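Local structure of tegumental protein 20.8 kDa (Clonorchis sinensis, 5X2D) at residues I22-A33 with F79-F90. The protein is a liver-fluke tegumental allergen-like protein that probably binds calcium, represented here by its dynein light chain-like domain. Residues are numbered along the deposited sequence; the frame is centred on the assembly and turned at random.
Sequences IARETIPIAPGA and FQFELYNRAYLF
Ile22 has CG2 anti to its backbone N (CG1 at chi1 -84°), and this sends the methyl among three phenylalanines. Ile22 CG2 comes to 3.5 Å from Phe81 CE1. CG2 of Ile22 also lies at the edge of the Phe79 ring, 3.7 Å from Phe79 CE2, and over one face of Phe90. One turn on, Thr26 CG2 meets the edge of the Phe81 ring in its plane, 3.9 Å from Phe81 CZ. Thr26 OG1 turns back to its own helix and donates a hydrogen bond to Ile22 O at 2.6 Å. Thr26 N reaches that oxygen from the opposite face of its carbonyl plane, so Ile22 O accepts two bonds from one residue. Leu83 crosses Ile27 at about a right angle, with Leu83 CD1 3.8 Å from Ile27 CG1. Its CD2 packs against Thr26 CG2.

These residues join helix 16-29 to the hairpin of strands 78-83 and 87-92, the two central strands of an antiparallel sheet. Helix packing on such a sheet fits the dynein light chain-like fold. Strand 7-13 borders the hairpin next to 78-83, and strand 58-63 borders it next to 87-92.

Arg86, at the hairpin turn, bends at chi3 (61°) and presents its guanidinium end-on to the loop that follows the helix. Arg86 NH1 and NH2 both donate to Ala33 O, at 2.6 and 2.9 Å. The oxygen lies close to the guanidinium plane, and both donors lie in its carbonyl plane. NE and NH2 also make weak bonds to Tyr88 OH, which lies in the guanidinium plane at its edge. The Tyr88 ring also packs on Ala30 CB. At the exposed margin, Pro31 CB meets the edge of the Tyr84 ring.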
loop_
_atom_site.group_PDB
_atom_site.type_symbol
_atom_site.label_atom_id
_atom_site.label_comp_id
_atom_site.label_asym_id
_atom_site.label_seq_id
_atom_site.Cartn_x
_atom_site.Cartn_y
_atom_site.Cartn_z
ATOM N N ILE A 22 3.767 10.129 -15.684
ATOM C CA ILE A 22 2.921 9.119 -15.080
ATOM C C ILE A 22 1.455 9.427 -15.405
ATOM O O ILE A 22 0.677 8.502 -15.668
ATOM C CB ILE A 22 3.187 9.015 -13.578
ATOM C CG1 ILE A 22 4.400 8.098 -13.349
ATOM C CG2 ILE A 22 1.962 8.501 -12.841
ATOM C CD1 ILE A 22 5.029 8.173 -11.963
ATOM N N ALA A 23 1.087 10.714 -15.403
ATOM C CA ALA A 23 -0.273 11.128 -15.803
ATOM C C ALA A 23 -0.586 10.643 -17.211
ATOM O O ALA A 23 -1.539 9.890 -17.439
ATOM C CB ALA A 23 -0.426 12.621 -15.744
ATOM N N ARG A 24 0.256 11.089 -18.140
ATOM C CA ARG A 24 0.195 10.745 -19.556
ATOM C C ARG A 24 0.004 9.256 -19.860
ATOM O O ARG A 24 -0.837 8.891 -20.674
ATOM C CB ARG A 24 1.497 11.212 -20.211
ATOM C CG ARG A 24 1.380 12.307 -21.256
ATOM C CD ARG A 24 0.919 11.736 -22.590
ATOM N NE ARG A 24 0.982 12.731 -23.659
ATOM C CZ ARG A 24 0.806 12.459 -24.949
ATOM N NH1 ARG A 24 0.535 11.221 -25.337
ATOM N NH2 ARG A 24 0.884 13.430 -25.849
ATOM N N GLU A 25 0.790 8.402 -19.210
ATOM C CA GLU A 25 0.733 6.977 -19.477
ATOM C C GLU A 25 -0.499 6.343 -18.831
ATOM O O GLU A 25 -1.106 5.421 -19.388
ATOM C CB GLU A 25 2.025 6.299 -18.977
ATOM C CG GLU A 25 2.067 4.787 -19.125
ATOM C CD GLU A 25 2.297 4.356 -20.574
ATOM O OE1 GLU A 25 2.533 5.250 -21.435
ATOM O OE2 GLU A 25 2.264 3.125 -20.843
ATOM N N THR A 26 -0.879 6.869 -17.670
ATOM C CA THR A 26 -1.976 6.312 -16.874
ATOM C C THR A 26 -3.399 6.616 -17.364
ATOM O O THR A 26 -4.190 5.709 -17.593
ATOM C CB THR A 26 -1.889 6.837 -15.439
ATOM O OG1 THR A 26 -0.645 6.435 -14.876
ATOM C CG2 THR A 26 -3.019 6.317 -14.581
ATOM N N ILE A 27 -3.700 7.893 -17.564
ATOM C CA ILE A 27 -5.075 8.324 -17.786
ATOM C C ILE A 27 -5.768 7.658 -18.976
ATOM O O ILE A 27 -6.953 7.339 -18.889
ATOM C CB ILE A 27 -5.169 9.855 -17.965
ATOM C CG1 ILE A 27 -4.554 10.568 -16.774
ATOM C CG2 ILE A 27 -6.597 10.295 -18.007
ATOM C CD1 ILE A 27 -4.277 12.003 -17.047
ATOM N N PRO A 28 -5.054 7.456 -20.098
ATOM C CA PRO A 28 -5.799 6.734 -21.138
ATOM C C PRO A 28 -6.121 5.263 -20.824
ATOM O O PRO A 28 -7.259 4.856 -21.057
ATOM C CB PRO A 28 -4.873 6.840 -22.360
ATOM C CG PRO A 28 -3.519 7.127 -21.799
ATOM C CD PRO A 28 -3.779 7.988 -20.609
ATOM N N ILE A 29 -5.175 4.480 -20.314
ATOM C CA ILE A 29 -5.442 3.050 -20.161
ATOM C C ILE A 29 -5.984 2.618 -18.789
ATOM O O ILE A 29 -6.467 1.491 -18.645
ATOM C CB ILE A 29 -4.182 2.205 -20.477
ATOM C CG1 ILE A 29 -2.991 2.633 -19.620
ATOM C CG2 ILE A 29 -3.808 2.365 -21.941
ATOM C CD1 ILE A 29 -1.841 1.649 -19.653
ATOM N N ALA A 30 -5.902 3.493 -17.788
ATOM C CA ALA A 30 -6.320 3.131 -16.425
ATOM C C ALA A 30 -7.845 3.003 -16.216
ATOM O O ALA A 30 -8.306 1.982 -15.711
ATOM C CB ALA A 30 -5.723 4.110 -15.411
ATOM N N PRO A 31 -8.634 4.035 -16.579
ATOM C CA PRO A 31 -10.088 3.954 -16.356
ATOM C C PRO A 31 -10.817 2.846 -17.131
ATOM O O PRO A 31 -11.964 2.517 -16.800
ATOM C CB PRO A 31 -10.591 5.322 -16.828
ATOM C CG PRO A 31 -9.529 5.840 -17.720
ATOM C CD PRO A 31 -8.254 5.344 -17.136
ATOM N N GLY A 32 -10.172 2.288 -18.148
ATOM C CA GLY A 32 -10.770 1.207 -18.905
ATOM C C GLY A 32 -10.892 -0.077 -18.112
ATOM O O GLY A 32 -11.818 -0.860 -18.324
ATOM N N ALA A 33 -9.974 -0.289 -17.176
ATOM C CA ALA A 33 -9.896 -1.585 -16.509
ATOM C C ALA A 33 -10.711 -1.693 -15.201
ATOM O O ALA A 33 -10.463 -0.935 -14.251
ATOM C CB ALA A 33 -8.437 -1.934 -16.247
ATOM N N PHE A 79 4.890 8.602 -5.720
ATOM C CA PHE A 79 3.843 9.469 -6.222
ATOM C C PHE A 79 2.509 8.838 -5.853
ATOM O O PHE A 79 2.344 7.628 -6.008
ATOM C CB PHE A 79 4.007 9.621 -7.733
ATOM C CG PHE A 79 3.022 10.537 -8.382
ATOM C CD1 PHE A 79 2.392 11.541 -7.658
ATOM C CD2 PHE A 79 2.766 10.420 -9.746
ATOM C CE1 PHE A 79 1.503 12.410 -8.284
ATOM C CE2 PHE A 79 1.887 11.275 -10.380
ATOM C CZ PHE A 79 1.256 12.286 -9.648
ATOM N N GLN A 80 1.565 9.618 -5.333
ATOM C CA GLN A 80 0.273 9.029 -4.981
ATOM C C GLN A 80 -0.857 9.939 -5.429
ATOM O O GLN A 80 -0.955 11.046 -4.945
ATOM C CB GLN A 80 0.183 8.766 -3.471
ATOM C CG GLN A 80 1.232 7.787 -2.946
ATOM C CD GLN A 80 1.028 7.419 -1.493
ATOM O OE1 GLN A 80 0.021 7.760 -0.894
ATOM N NE2 GLN A 80 2.020 6.781 -0.900
ATOM N N PHE A 81 -1.717 9.470 -6.332
ATOM C CA PHE A 81 -2.758 10.324 -6.900
ATOM C C PHE A 81 -4.053 9.583 -7.192
ATOM O O PHE A 81 -4.034 8.392 -7.529
ATOM C CB PHE A 81 -2.263 10.970 -8.192
ATOM C CG PHE A 81 -2.054 9.998 -9.316
ATOM C CD1 PHE A 81 -0.835 9.323 -9.460
ATOM C CD2 PHE A 81 -3.067 9.744 -10.233
ATOM C CE1 PHE A 81 -0.642 8.410 -10.496
ATOM C CE2 PHE A 81 -2.878 8.828 -11.278
ATOM C CZ PHE A 81 -1.667 8.165 -11.409
ATOM N N GLU A 82 -5.169 10.317 -7.121
ATOM C CA GLU A 82 -6.515 9.788 -7.397
ATOM C C GLU A 82 -6.942 10.185 -8.802
ATOM O O GLU A 82 -6.887 11.352 -9.165
ATOM C CB GLU A 82 -7.557 10.316 -6.400
ATOM C CG GLU A 82 -7.251 10.062 -4.932
ATOM C CD GLU A 82 -8.324 10.618 -4.005
ATOM O OE1 GLU A 82 -9.412 11.002 -4.500
ATOM O OE2 GLU A 82 -8.075 10.678 -2.779
ATOM N N LEU A 83 -7.321 9.204 -9.602
ATOM C CA LEU A 83 -7.863 9.468 -10.926
ATOM C C LEU A 83 -9.233 8.779 -11.042
ATOM O O LEU A 83 -9.334 7.531 -11.036
ATOM C CB LEU A 83 -6.900 8.989 -12.013
ATOM C CG LEU A 83 -7.309 9.116 -13.481
ATOM C CD1 LEU A 83 -7.085 10.537 -13.962
ATOM C CD2 LEU A 83 -6.488 8.139 -14.310
ATOM N N TYR A 84 -10.271 9.615 -11.121
ATOM C CA TYR A 84 -11.655 9.168 -11.160
ATOM C C TYR A 84 -12.007 8.295 -9.948
ATOM O O TYR A 84 -12.587 7.198 -10.086
ATOM C CB TYR A 84 -11.910 8.421 -12.466
ATOM C CG TYR A 84 -11.642 9.231 -13.719
ATOM C CD1 TYR A 84 -11.957 10.579 -13.783
ATOM C CD2 TYR A 84 -11.050 8.646 -14.835
ATOM C CE1 TYR A 84 -11.712 11.324 -14.935
ATOM C CE2 TYR A 84 -10.797 9.384 -15.989
ATOM C CZ TYR A 84 -11.129 10.718 -16.030
ATOM O OH TYR A 84 -10.874 11.449 -17.168
ATOM N N ASN A 85 -11.648 8.785 -8.763
ATOM C CA ASN A 85 -11.874 8.069 -7.501
ATOM C C ASN A 85 -11.318 6.632 -7.470
ATOM O O ASN A 85 -11.947 5.719 -6.921
ATOM C CB ASN A 85 -13.369 8.049 -7.164
ATOM C CG ASN A 85 -13.636 8.271 -5.683
ATOM O OD1 ASN A 85 -12.737 8.647 -4.929
ATOM N ND2 ASN A 85 -14.883 8.071 -5.266
ATOM N N ARG A 86 -10.141 6.448 -8.068
ATOM C CA ARG A 86 -9.348 5.234 -7.894
ATOM C C ARG A 86 -7.903 5.656 -7.677
ATOM O O ARG A 86 -7.309 6.304 -8.539
ATOM C CB ARG A 86 -9.477 4.311 -9.103
ATOM C CG ARG A 86 -9.673 2.860 -8.721
ATOM C CD ARG A 86 -10.308 2.033 -9.837
ATOM N NE ARG A 86 -9.505 2.001 -11.061
ATOM C CZ ARG A 86 -9.815 1.280 -12.140
ATOM N NH1 ARG A 86 -10.900 0.514 -12.145
ATOM N NH2 ARG A 86 -9.033 1.315 -13.215
ATOM N N ALA A 87 -7.343 5.315 -6.520
ATOM C CA ALA A 87 -6.006 5.793 -6.161
ATOM C C ALA A 87 -4.912 4.941 -6.763
ATOM O O ALA A 87 -5.046 3.719 -6.875
ATOM C CB ALA A 87 -5.837 5.847 -4.643
ATOM N N TYR A 88 -3.813 5.605 -7.109
ATOM C CA TYR A 88 -2.642 4.960 -7.671
ATOM C C TYR A 88 -1.419 5.303 -6.836
ATOM O O TYR A 88 -1.099 6.477 -6.640
ATOM C CB TYR A 88 -2.444 5.383 -9.133
ATOM C CG TYR A 88 -3.586 4.945 -10.023
ATOM C CD1 TYR A 88 -4.727 5.727 -10.157
ATOM C CD2 TYR A 88 -3.544 3.721 -10.694
ATOM C CE1 TYR A 88 -5.779 5.321 -10.953
ATOM C CE2 TYR A 88 -4.596 3.305 -11.491
ATOM C CZ TYR A 88 -5.713 4.110 -11.617
ATOM O OH TYR A 88 -6.774 3.704 -12.406
ATOM N N LEU A 89 -0.742 4.284 -6.326
ATOM C CA LEU A 89 0.458 4.504 -5.531
ATOM C C LEU A 89 1.705 4.010 -6.275
ATOM O O LEU A 89 1.767 2.844 -6.708
ATOM C CB LEU A 89 0.344 3.807 -4.163
ATOM C CG LEU A 89 -0.592 4.449 -3.136
ATOM C CD1 LEU A 89 -1.984 3.946 -3.361
ATOM C CD2 LEU A 89 -0.162 4.198 -1.704
ATOM N N PHE A 90 2.688 4.891 -6.438
ATOM C CA PHE A 90 3.963 4.491 -7.025
ATOM C C PHE A 90 5.089 4.587 -6.006
ATOM O O PHE A 90 5.197 5.586 -5.281
ATOM C CB PHE A 90 4.296 5.334 -8.256
ATOM C CG PHE A 90 3.362 5.099 -9.414
ATOM C CD1 PHE A 90 2.048 5.593 -9.384
ATOM C CD2 PHE A 90 3.776 4.369 -10.524
ATOM C CE1 PHE A 90 1.176 5.383 -10.451
ATOM C CE2 PHE A 90 2.911 4.147 -11.596
ATOM C CZ PHE A 90 1.603 4.655 -11.559
#